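Local structure of RNA pseudouridylate synthase domain-containing protein 1 (5VBB) at residues G105-S110 with L148-H153; P203-L208 with P227-P232; A210-I215 with Q252-T257. The protein probably binds RNA and isomerises selected uridines to pseudouridine, as a member of the RluA family of pseudouridine synthases. All blocks are in the same frame, centred on the assembly; numbering follows the deposited sequence.

Contact 1 (G105-S110 with L148-H153)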
loop_
_atom_site.group_PDB
_atom_site.type_symbol
_atom_site.label_atom_id
_atom_site.label_comp_id
_atom_site.label_asym_id
_atom_site.label_seq_id
_atom_site.Cartn_x
_atom_site.Cartn_y
_atom_site.Cartn_z
ATOM N N GLY A 105 1.662 2.259 17.849
ATOM C CA GLY A 105 1.775 3.488 18.624
ATOM C C GLY A 105 0.871 4.606 18.150
ATOM O O GLY A 105 0.386 4.594 17.014
ATOM N N HIS A 106 0.645 5.590 19.032
ATOM C CA HIS A 106 -0.134 6.798 18.768
ATOM C C HIS A 106 0.820 7.886 18.245
ATOM O O HIS A 106 1.648 8.363 19.012
ATOM C CB HIS A 106 -0.812 7.290 20.063
ATOM C CG HIS A 106 -1.974 6.435 20.480
ATOM N ND1 HIS A 106 -2.548 6.566 21.725
ATOM C CD2 HIS A 106 -2.704 5.555 19.750
ATOM C CE1 HIS A 106 -3.550 5.702 21.752
ATOM N NE2 HIS A 106 -3.691 5.079 20.576
ATOM N N ILE A 107 0.715 8.270 16.958
ATOM C CA ILE A 107 1.579 9.301 16.364
ATOM C C ILE A 107 0.978 10.637 16.761
ATOM O O ILE A 107 -0.171 10.889 16.408
ATOM C CB ILE A 107 1.648 9.094 14.839
ATOM C CG1 ILE A 107 2.300 7.725 14.547
ATOM C CG2 ILE A 107 2.419 10.225 14.151
ATOM C CD1 ILE A 107 2.415 7.289 13.081
ATOM N N GLN A 108 1.713 11.478 17.522
ATOM C CA GLN A 108 1.148 12.733 18.031
ATOM C C GLN A 108 1.136 13.856 16.991
ATOM O O GLN A 108 0.243 14.687 17.048
ATOM C CB GLN A 108 1.885 13.185 19.297
ATOM C CG GLN A 108 1.903 12.126 20.408
ATOM C CD GLN A 108 0.521 11.689 20.870
ATOM O OE1 GLN A 108 -0.442 12.472 20.882
ATOM N NE2 GLN A 108 0.400 10.437 21.307
ATOM N N GLU A 109 2.044 13.851 16.013
ATOM C CA GLU A 109 2.044 14.855 14.920
ATOM C C GLU A 109 0.863 14.547 13.991
ATOM O O GLU A 109 0.639 13.378 13.707
ATOM C CB GLU A 109 3.332 14.765 14.089
ATOM C CG GLU A 109 4.618 15.021 14.850
ATOM C CD GLU A 109 5.355 13.844 15.459
ATOM O OE1 GLU A 109 4.966 12.684 15.196
ATOM O OE2 GLU A 109 6.310 14.087 16.235
ATOM N N SER A 110 0.147 15.555 13.479
ATOM C CA SER A 110 -0.980 15.297 12.574
ATOM C C SER A 110 -0.506 14.855 11.189
ATOM O O SER A 110 -1.193 14.091 10.520
ATOM C CB SER A 110 -1.889 16.517 12.461
ATOM O OG SER A 110 -1.397 17.488 11.554
ATOM N N LEU A 148 2.813 11.191 5.409
ATOM C CA LEU A 148 1.969 10.429 6.348
ATOM C C LEU A 148 0.997 11.400 7.011
ATOM O O LEU A 148 1.443 12.349 7.654
ATOM C CB LEU A 148 2.870 9.777 7.414
ATOM C CG LEU A 148 2.239 8.892 8.499
ATOM C CD1 LEU A 148 3.244 7.916 9.042
ATOM C CD2 LEU A 148 1.692 9.709 9.714
ATOM N N VAL A 149 -0.293 11.099 6.962
ATOM C CA VAL A 149 -1.355 11.874 7.613
ATOM C C VAL A 149 -2.056 10.939 8.641
ATOM O O VAL A 149 -2.590 9.874 8.277
ATOM C CB VAL A 149 -2.357 12.429 6.555
ATOM C CG1 VAL A 149 -3.492 13.203 7.218
ATOM C CG2 VAL A 149 -1.644 13.326 5.543
ATOM N N VAL A 150 -2.118 11.370 9.889
ATOM C CA VAL A 150 -2.748 10.577 10.937
ATOM C C VAL A 150 -4.265 10.765 10.858
ATOM O O VAL A 150 -4.731 11.891 10.926
ATOM C CB VAL A 150 -2.198 10.916 12.334
ATOM C CG1 VAL A 150 -2.850 10.057 13.392
ATOM C CG2 VAL A 150 -0.686 10.736 12.398
ATOM N N LEU A 151 -5.026 9.661 10.712
ATOM C CA LEU A 151 -6.476 9.715 10.603
ATOM C C LEU A 151 -7.124 9.538 11.958
ATOM O O LEU A 151 -8.036 10.284 12.321
ATOM C CB LEU A 151 -6.972 8.637 9.654
ATOM C CG LEU A 151 -6.446 8.706 8.251
ATOM C CD1 LEU A 151 -6.822 7.439 7.501
ATOM C CD2 LEU A 151 -6.874 10.014 7.556
ATOM N N GLU A 152 -6.681 8.522 12.711
ATOM C CA GLU A 152 -7.280 8.207 13.999
ATOM C C GLU A 152 -6.287 7.548 14.924
ATOM O O GLU A 152 -5.343 6.924 14.467
ATOM C CB GLU A 152 -8.465 7.187 13.805
ATOM C CG GLU A 152 -9.812 7.744 13.323
ATOM C CD GLU A 152 -10.917 6.726 13.069
ATOM O OE1 GLU A 152 -10.623 5.718 12.395
ATOM O OE2 GLU A 152 -12.066 6.922 13.535
ATOM N N HIS A 153 -6.553 7.643 16.239
ATOM C CA HIS A 153 -5.852 6.883 17.271
ATOM C C HIS A 153 -6.880 5.890 17.781
ATOM O O HIS A 153 -8.074 6.202 17.856
ATOM C CB HIS A 153 -5.378 7.751 18.440
ATOM C CG HIS A 153 -4.209 8.626 18.131
ATOM N ND1 HIS A 153 -3.887 9.687 18.943
ATOM C CD2 HIS A 153 -3.291 8.545 17.135
ATOM C CE1 HIS A 153 -2.841 10.269 18.379
ATOM N NE2 HIS A 153 -2.429 9.595 17.310
#
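The imidazoles of His106 and His153 lie over one another as an offset stack, planes 17° apart and centroids 4.5 Å apart. The offset lets each ring receive the other's methylene: His106 CB stands above the centre of the His153 ring, 3.9 Å from its centroid, while His153 CB lies over the His106 ring but is shifted toward its rim. Both are CH-pi contacts. Both CG atoms lie anti to the carbonyl carbon, and the rings come face to face. The polar edges of the two rings serve different backbone carbonyls. His153 NE2 donates to Ile107 O over 2.8 Å; the oxygen lies in the plane of the imidazole, but the donor stands 49° out of the carbonyl plane. This bond needs a hydrogen on His153 NE2. His106 NE2 is hydrogen-bonded to the O of Gly154, the next residue along the same strand as His153. The loop 105-110 joins strands 96-104 and 111-114 of the large antiparallel sheet of the synthase domain, and it runs beside strand 146-156, which pairs with 111-114. Next to that pairing, Ser110 O accepts a nearly straight bond from Val150 N at 2.9 Å; Gln245 NE2 is a second donor to the same oxygen. Between the histidines and this bond the contact is mainly apolar. Ile107 CG2, anti to its backbone N, presses on Val150 CG2 at 3.6 Å, and Ile107 CD1 meets Leu148 CD1 tip to tip at 4.2 Å. Val150 CG2 also lies 3.2 Å from Glu109 O, a close approach of a methyl to a carbonyl. A classic beta bulge at Leu151 and Glu152, opposite Lys163, lies in the strand just before His153, whose side chain also touches Ser162 and His241.

Contact 2 (P203-L208 with P227-P232)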
loop_
_atom_site.group_PDB
_atom_site.type_symbol
_atom_site.label_atom_id
_atom_site.label_comp_id
_atom_site.label_asym_id
_atom_site.label_seq_id
_atom_site.Cartn_x
_atom_site.Cartn_y
_atom_site.Cartn_z
ATOM N N PRO A 203 -1.397 -10.634 14.540
ATOM C CA PRO A 203 -2.518 -10.173 13.698
ATOM C C PRO A 203 -2.785 -11.100 12.509
ATOM O O PRO A 203 -1.908 -11.834 12.057
ATOM C CB PRO A 203 -2.078 -8.757 13.262
ATOM C CG PRO A 203 -1.026 -8.376 14.198
ATOM C CD PRO A 203 -0.297 -9.658 14.487
ATOM N N PHE A 204 -4.032 -11.103 12.036
ATOM C CA PHE A 204 -4.431 -12.017 10.968
ATOM C C PHE A 204 -3.824 -11.637 9.641
ATOM O O PHE A 204 -3.826 -12.458 8.729
ATOM C CB PHE A 204 -5.963 -12.099 10.848
ATOM C CG PHE A 204 -6.633 -11.029 10.016
ATOM C CD1 PHE A 204 -7.034 -9.823 10.590
ATOM C CD2 PHE A 204 -7.006 -11.284 8.705
ATOM C CE1 PHE A 204 -7.823 -8.929 9.886
ATOM C CE2 PHE A 204 -7.738 -10.349 7.972
ATOM C CZ PHE A 204 -8.144 -9.173 8.565
ATOM N N ARG A 205 -3.329 -10.388 9.509
ATOM C CA ARG A 205 -2.748 -9.894 8.263
ATOM C C ARG A 205 -1.853 -8.728 8.530
ATOM O O ARG A 205 -1.820 -8.227 9.635
ATOM C CB ARG A 205 -3.871 -9.434 7.350
ATOM C CG ARG A 205 -4.673 -8.244 7.857
ATOM C CD ARG A 205 -5.485 -7.613 6.732
ATOM N NE ARG A 205 -4.579 -6.915 5.826
ATOM C CZ ARG A 205 -4.934 -6.254 4.744
ATOM N NH1 ARG A 205 -6.212 -6.176 4.395
ATOM N NH2 ARG A 205 -4.017 -5.662 3.996
ATOM N N MET A 206 -1.158 -8.271 7.514
ATOM C CA MET A 206 -0.383 -7.056 7.615
ATOM C C MET A 206 -1.322 -5.916 7.253
ATOM O O MET A 206 -1.983 -5.991 6.224
ATOM C CB MET A 206 0.807 -7.072 6.677
ATOM C CG MET A 206 1.680 -5.890 6.891
ATOM S SD MET A 206 3.201 -5.920 5.910
ATOM C CE MET A 206 2.519 -5.487 4.297
ATOM N N MET A 207 -1.399 -4.884 8.091
ATOM C CA MET A 207 -2.350 -3.781 7.897
ATOM C C MET A 207 -1.822 -2.649 6.977
ATOM O O MET A 207 -1.673 -1.511 7.398
ATOM C CB MET A 207 -2.757 -3.200 9.261
ATOM C CG MET A 207 -3.218 -4.248 10.270
ATOM S SD MET A 207 -4.634 -5.230 9.703
ATOM C CE MET A 207 -4.709 -6.469 11.013
ATOM N N LEU A 208 -1.633 -2.965 5.703
ATOM C CA LEU A 208 -1.235 -2.017 4.670
ATOM C C LEU A 208 -2.111 -2.330 3.489
ATOM O O LEU A 208 -2.255 -3.495 3.162
ATOM C CB LEU A 208 0.272 -2.138 4.333
ATOM C CG LEU A 208 0.815 -1.158 3.294
ATOM C CD1 LEU A 208 0.688 0.292 3.788
ATOM C CD2 LEU A 208 2.287 -1.410 3.032
ATOM N N PRO A 227 -12.698 0.383 -1.314
ATOM C CA PRO A 227 -13.250 0.424 0.043
ATOM C C PRO A 227 -12.148 0.341 1.100
ATOM O O PRO A 227 -11.086 -0.243 0.873
ATOM C CB PRO A 227 -14.117 -0.839 0.118
ATOM C CG PRO A 227 -14.422 -1.188 -1.282
ATOM C CD PRO A 227 -13.180 -0.809 -2.041
ATOM N N ASP A 228 -12.401 0.957 2.238
ATOM C CA ASP A 228 -11.473 0.987 3.378
ATOM C C ASP A 228 -11.654 -0.313 4.192
ATOM O O ASP A 228 -12.732 -0.510 4.747
ATOM C CB ASP A 228 -11.806 2.197 4.233
ATOM C CG ASP A 228 -11.056 2.323 5.536
ATOM O OD1 ASP A 228 -10.156 1.487 5.794
ATOM O OD2 ASP A 228 -11.331 3.275 6.268
ATOM N N PRO A 229 -10.634 -1.187 4.316
ATOM C CA PRO A 229 -10.818 -2.429 5.076
ATOM C C PRO A 229 -10.588 -2.316 6.575
ATOM O O PRO A 229 -10.878 -3.264 7.302
ATOM C CB PRO A 229 -9.740 -3.334 4.472
ATOM C CG PRO A 229 -8.608 -2.381 4.211
ATOM C CD PRO A 229 -9.273 -1.121 3.739
ATOM N N PHE A 230 -10.025 -1.208 7.043
ATOM C CA PHE A 230 -9.636 -1.039 8.445
ATOM C C PHE A 230 -10.710 -0.295 9.177
ATOM O O PHE A 230 -10.515 0.818 9.629
ATOM C CB PHE A 230 -8.268 -0.346 8.515
ATOM C CG PHE A 230 -7.192 -1.058 7.701
ATOM C CD1 PHE A 230 -7.067 -2.448 7.731
ATOM C CD2 PHE A 230 -6.306 -0.340 6.911
ATOM C CE1 PHE A 230 -6.091 -3.097 6.955
ATOM C CE2 PHE A 230 -5.314 -0.988 6.168
ATOM C CZ PHE A 230 -5.161 -2.347 6.254
ATOM N N LEU A 231 -11.865 -0.964 9.311
ATOM C CA LEU A 231 -13.038 -0.423 9.978
ATOM C C LEU A 231 -13.483 -1.351 11.098
ATOM O O LEU A 231 -13.478 -2.558 10.898
ATOM C CB LEU A 231 -14.192 -0.323 8.984
ATOM C CG LEU A 231 -14.021 0.665 7.830
ATOM C CD1 LEU A 231 -15.158 0.499 6.826
ATOM C CD2 LEU A 231 -13.978 2.095 8.336
ATOM N N PRO A 232 -13.995 -0.829 12.217
ATOM C CA PRO A 232 -14.545 -1.733 13.257
ATOM C C PRO A 232 -15.656 -2.679 12.760
ATOM O O PRO A 232 -15.768 -3.787 13.295
ATOM C CB PRO A 232 -15.079 -0.776 14.323
ATOM C CG PRO A 232 -15.067 0.532 13.756
ATOM C CD PRO A 232 -14.119 0.580 12.616
#
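Phe230 pushes the far end of its ring against the backbone of Met207, with CZ 3.4 Å from Met207 C, and this is the tight part of the contact. Met207 is the centre of an inverse gamma turn. Its side chain bends at chi2 (-58°) and brings SD to 3.8 Å from Phe230 CE1, an oblique Met-aromatic contact. Pro229 lies against the same ring, its CG above the centre of one face. Packing is looser toward Arg205: Phe230 CE1 sits over the middle of a guanidinium face, 4.0 Å from Arg205 NH1, with the two planes 65° apart, and Arg205 NH1 only grazes Pro229 CG at 4.5 Å. Within its own loop Arg205 NE donates to Met206 O at 2.8 Å, and Arg205 NH2 bonds Ser71 OG. Beyond Phe230, an Asx turn from Asp228 OD1 to Phe230 N shapes the partly exposed side, where Asp228 OD2 forms a salt bridge with Lys163. The two loops precede strand 208-216 and follow strand 221-225; Met207 rests on Leu102 of strand 96-104 and Tyr156 of strand 146-156, while Leu208 touches Leu176 and Arg177 of helix 175-182.

Contact 3 (A210-I215 with Q252-T257)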
loop_
_atom_site.group_PDB
_atom_site.type_symbol
_atom_site.label_atom_id
_atom_site.label_comp_id
_atom_site.label_asym_id
_atom_site.label_seq_id
_atom_site.Cartn_x
_atom_site.Cartn_y
_atom_site.Cartn_z
ATOM N N ALA A 210 -3.415 -0.691 -0.456
ATOM C CA ALA A 210 -3.278 0.292 -1.546
ATOM C C ALA A 210 -4.677 0.785 -1.826
ATOM O O ALA A 210 -5.496 0.080 -2.389
ATOM C CB ALA A 210 -2.647 -0.367 -2.766
ATOM N N PHE A 211 -4.948 2.001 -1.414
ATOM C CA PHE A 211 -6.279 2.586 -1.390
ATOM C C PHE A 211 -6.637 3.393 -2.615
ATOM O O PHE A 211 -7.674 3.150 -3.211
ATOM C CB PHE A 211 -6.337 3.473 -0.133
ATOM C CG PHE A 211 -7.580 4.285 0.087
ATOM C CD1 PHE A 211 -8.801 3.660 0.326
ATOM C CD2 PHE A 211 -7.497 5.653 0.273
ATOM C CE1 PHE A 211 -9.914 4.403 0.731
ATOM C CE2 PHE A 211 -8.619 6.394 0.576
ATOM C CZ PHE A 211 -9.807 5.766 0.862
ATOM N N TYR A 212 -5.787 4.326 -3.013
ATOM C CA TYR A 212 -6.048 5.251 -4.090
ATOM C C TYR A 212 -5.018 5.039 -5.187
ATOM O O TYR A 212 -3.837 4.853 -4.898
ATOM C CB TYR A 212 -6.013 6.687 -3.554
ATOM C CG TYR A 212 -6.262 7.719 -4.628
ATOM C CD1 TYR A 212 -7.556 8.035 -5.035
ATOM C CD2 TYR A 212 -5.205 8.377 -5.248
ATOM C CE1 TYR A 212 -7.781 8.904 -6.105
ATOM C CE2 TYR A 212 -5.423 9.280 -6.280
ATOM C CZ TYR A 212 -6.708 9.571 -6.683
ATOM O OH TYR A 212 -6.849 10.485 -7.695
ATOM N N LEU A 213 -5.469 5.010 -6.428
ATOM C CA LEU A 213 -4.569 4.833 -7.566
ATOM C C LEU A 213 -5.098 5.641 -8.746
ATOM O O LEU A 213 -6.277 5.588 -9.036
ATOM C CB LEU A 213 -4.437 3.339 -7.906
ATOM C CG LEU A 213 -3.659 2.936 -9.183
ATOM C CD1 LEU A 213 -2.155 3.181 -9.012
ATOM C CD2 LEU A 213 -3.938 1.455 -9.536
ATOM N N ARG A 214 -4.257 6.459 -9.354
ATOM C CA ARG A 214 -4.628 7.264 -10.505
ATOM C C ARG A 214 -3.532 7.113 -11.530
ATOM O O ARG A 214 -2.393 7.427 -11.214
ATOM C CB ARG A 214 -4.793 8.726 -10.130
ATOM C CG ARG A 214 -5.442 9.564 -11.241
ATOM C CD ARG A 214 -5.050 11.034 -11.156
ATOM N NE ARG A 214 -5.376 11.620 -9.865
ATOM C CZ ARG A 214 -4.959 12.805 -9.419
ATOM N NH1 ARG A 214 -4.178 13.573 -10.171
ATOM N NH2 ARG A 214 -5.322 13.229 -8.222
ATOM N N ILE A 215 -3.875 6.621 -12.754
ATOM C CA ILE A 215 -2.933 6.379 -13.837
ATOM C C ILE A 215 -3.466 7.228 -15.028
ATOM O O ILE A 215 -4.446 6.852 -15.658
ATOM C CB ILE A 215 -2.849 4.882 -14.158
ATOM C CG1 ILE A 215 -2.561 4.047 -12.857
ATOM C CG2 ILE A 215 -1.788 4.636 -15.246
ATOM C CD1 ILE A 215 -2.652 2.579 -13.004
ATOM N N GLN A 252 -11.137 13.676 -1.186
ATOM C CA GLN A 252 -11.444 14.825 -2.053
ATOM C C GLN A 252 -10.163 15.640 -2.371
ATOM O O GLN A 252 -9.985 16.092 -3.490
ATOM C CB GLN A 252 -12.488 15.764 -1.409
ATOM C CG GLN A 252 -13.863 15.151 -1.199
ATOM C CD GLN A 252 -14.440 14.686 -2.496
ATOM O OE1 GLN A 252 -14.562 15.464 -3.444
ATOM N NE2 GLN A 252 -14.678 13.394 -2.622
ATOM N N ALA A 253 -9.238 15.782 -1.416
ATOM C CA ALA A 253 -7.989 16.503 -1.699
ATOM C C ALA A 253 -7.077 15.701 -2.632
ATOM O O ALA A 253 -6.477 16.269 -3.550
ATOM C CB ALA A 253 -7.251 16.870 -0.408
ATOM N N LEU A 254 -7.033 14.388 -2.457
ATOM C CA LEU A 254 -6.254 13.511 -3.340
ATOM C C LEU A 254 -6.721 13.625 -4.759
ATOM O O LEU A 254 -5.912 13.826 -5.644
ATOM C CB LEU A 254 -6.405 12.028 -2.928
ATOM C CG LEU A 254 -5.418 11.471 -1.937
ATOM C CD1 LEU A 254 -5.837 10.105 -1.508
ATOM C CD2 LEU A 254 -3.994 11.359 -2.555
ATOM N N ARG A 255 -8.032 13.530 -4.969
ATOM C CA ARG A 255 -8.665 13.567 -6.311
ATOM C C ARG A 255 -8.384 14.855 -7.040
ATOM O O ARG A 255 -8.145 14.836 -8.260
ATOM C CB ARG A 255 -10.188 13.356 -6.188
ATOM C CG ARG A 255 -10.575 11.949 -5.742
ATOM C CD ARG A 255 -12.100 11.772 -5.635
ATOM N NE ARG A 255 -12.509 10.373 -5.833
ATOM C CZ ARG A 255 -13.437 9.707 -5.139
ATOM N NH1 ARG A 255 -13.706 8.441 -5.428
ATOM N NH2 ARG A 255 -14.099 10.300 -4.148
ATOM N N ALA A 256 -8.365 15.983 -6.290
ATOM C CA ALA A 256 -8.113 17.322 -6.851
ATOM C C ALA A 256 -6.651 17.654 -7.028
ATOM O O ALA A 256 -6.352 18.657 -7.691
ATOM C CB ALA A 256 -8.738 18.376 -5.973
ATOM N N THR A 257 -5.734 16.844 -6.490
ATOM C CA THR A 257 -4.308 17.141 -6.641
ATOM C C THR A 257 -3.842 16.932 -8.078
ATOM O O THR A 257 -4.133 15.903 -8.661
ATOM C CB THR A 257 -3.460 16.317 -5.670
ATOM O OG1 THR A 257 -3.927 16.572 -4.340
ATOM C CG2 THR A 257 -1.973 16.684 -5.731
#
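Strand 208-216 of the large antiparallel sheet carries residues of the C-terminal helix 247-256 on one face, the local axes 10.2 Å apart and almost parallel at 16°. Tyr212 and Arg214, two residues apart on the strand, both turn toward the helix. The Tyr212 ring has Leu254 CB over one face, and the two side chains slide past each other in opposite directions, Leu254 CD1 ending 4.0 Å from Tyr212 CG. Arg255 CG approaches Tyr212 CE1 obliquely at 4.1 Å. Arg214 runs out with CG anti to its backbone N, then bends at chi3 (-57°). Its guanidinium grips two oxygens in its plane: NE and NH2 take Tyr212 OH side-on, NE at 2.9 Å, and NH1 and NH2 take Thr257 O end-on, NH1 at 2.8 Å and nearly along the C=O axis. These bonds fix the rotation of the guanidinium. Arg214 NH1 also forms a salt bridge with Asp259, and Tyr212 OH bonds Glu223 OE2, so two carboxylates join the network and would be expected to stabilise the positive charge. Thr257 OG1 donates back to Ala253 O at 2.7 Å. A classic beta bulge at Phe211 and Tyr212 lies opposite Ala98 of strand 96-104, which Leu254 also touches, and Arg255 reaches across to Glu223 and Cys225 of strand 221-225.

Contacts 1 and 3 both reach the large antiparallel sheet, their centres about 20 Å apart; contact 2 joins loops next to it. Helix 247-256 links contacts 1 and 3: it supplies Leu254 and Arg255 to contact 3, and its Leu250 meets Val149 from contact 1. Contacts 2 and 3 cross along the chain, 203-208 adjoining 210-215, yet their centres are about 19 Å apart. Lys163 is shared, facing the bulge of contact 1 and binding Asp228 in contact 2 (centres about 16 Å apart). Contact 2 is nearest the catalytic centre: the side chain of Leu208 lies about 5 Å from that of Asp67, the active-site aspartate inferred by similarity. Contacts 1 and 3 lie away from it.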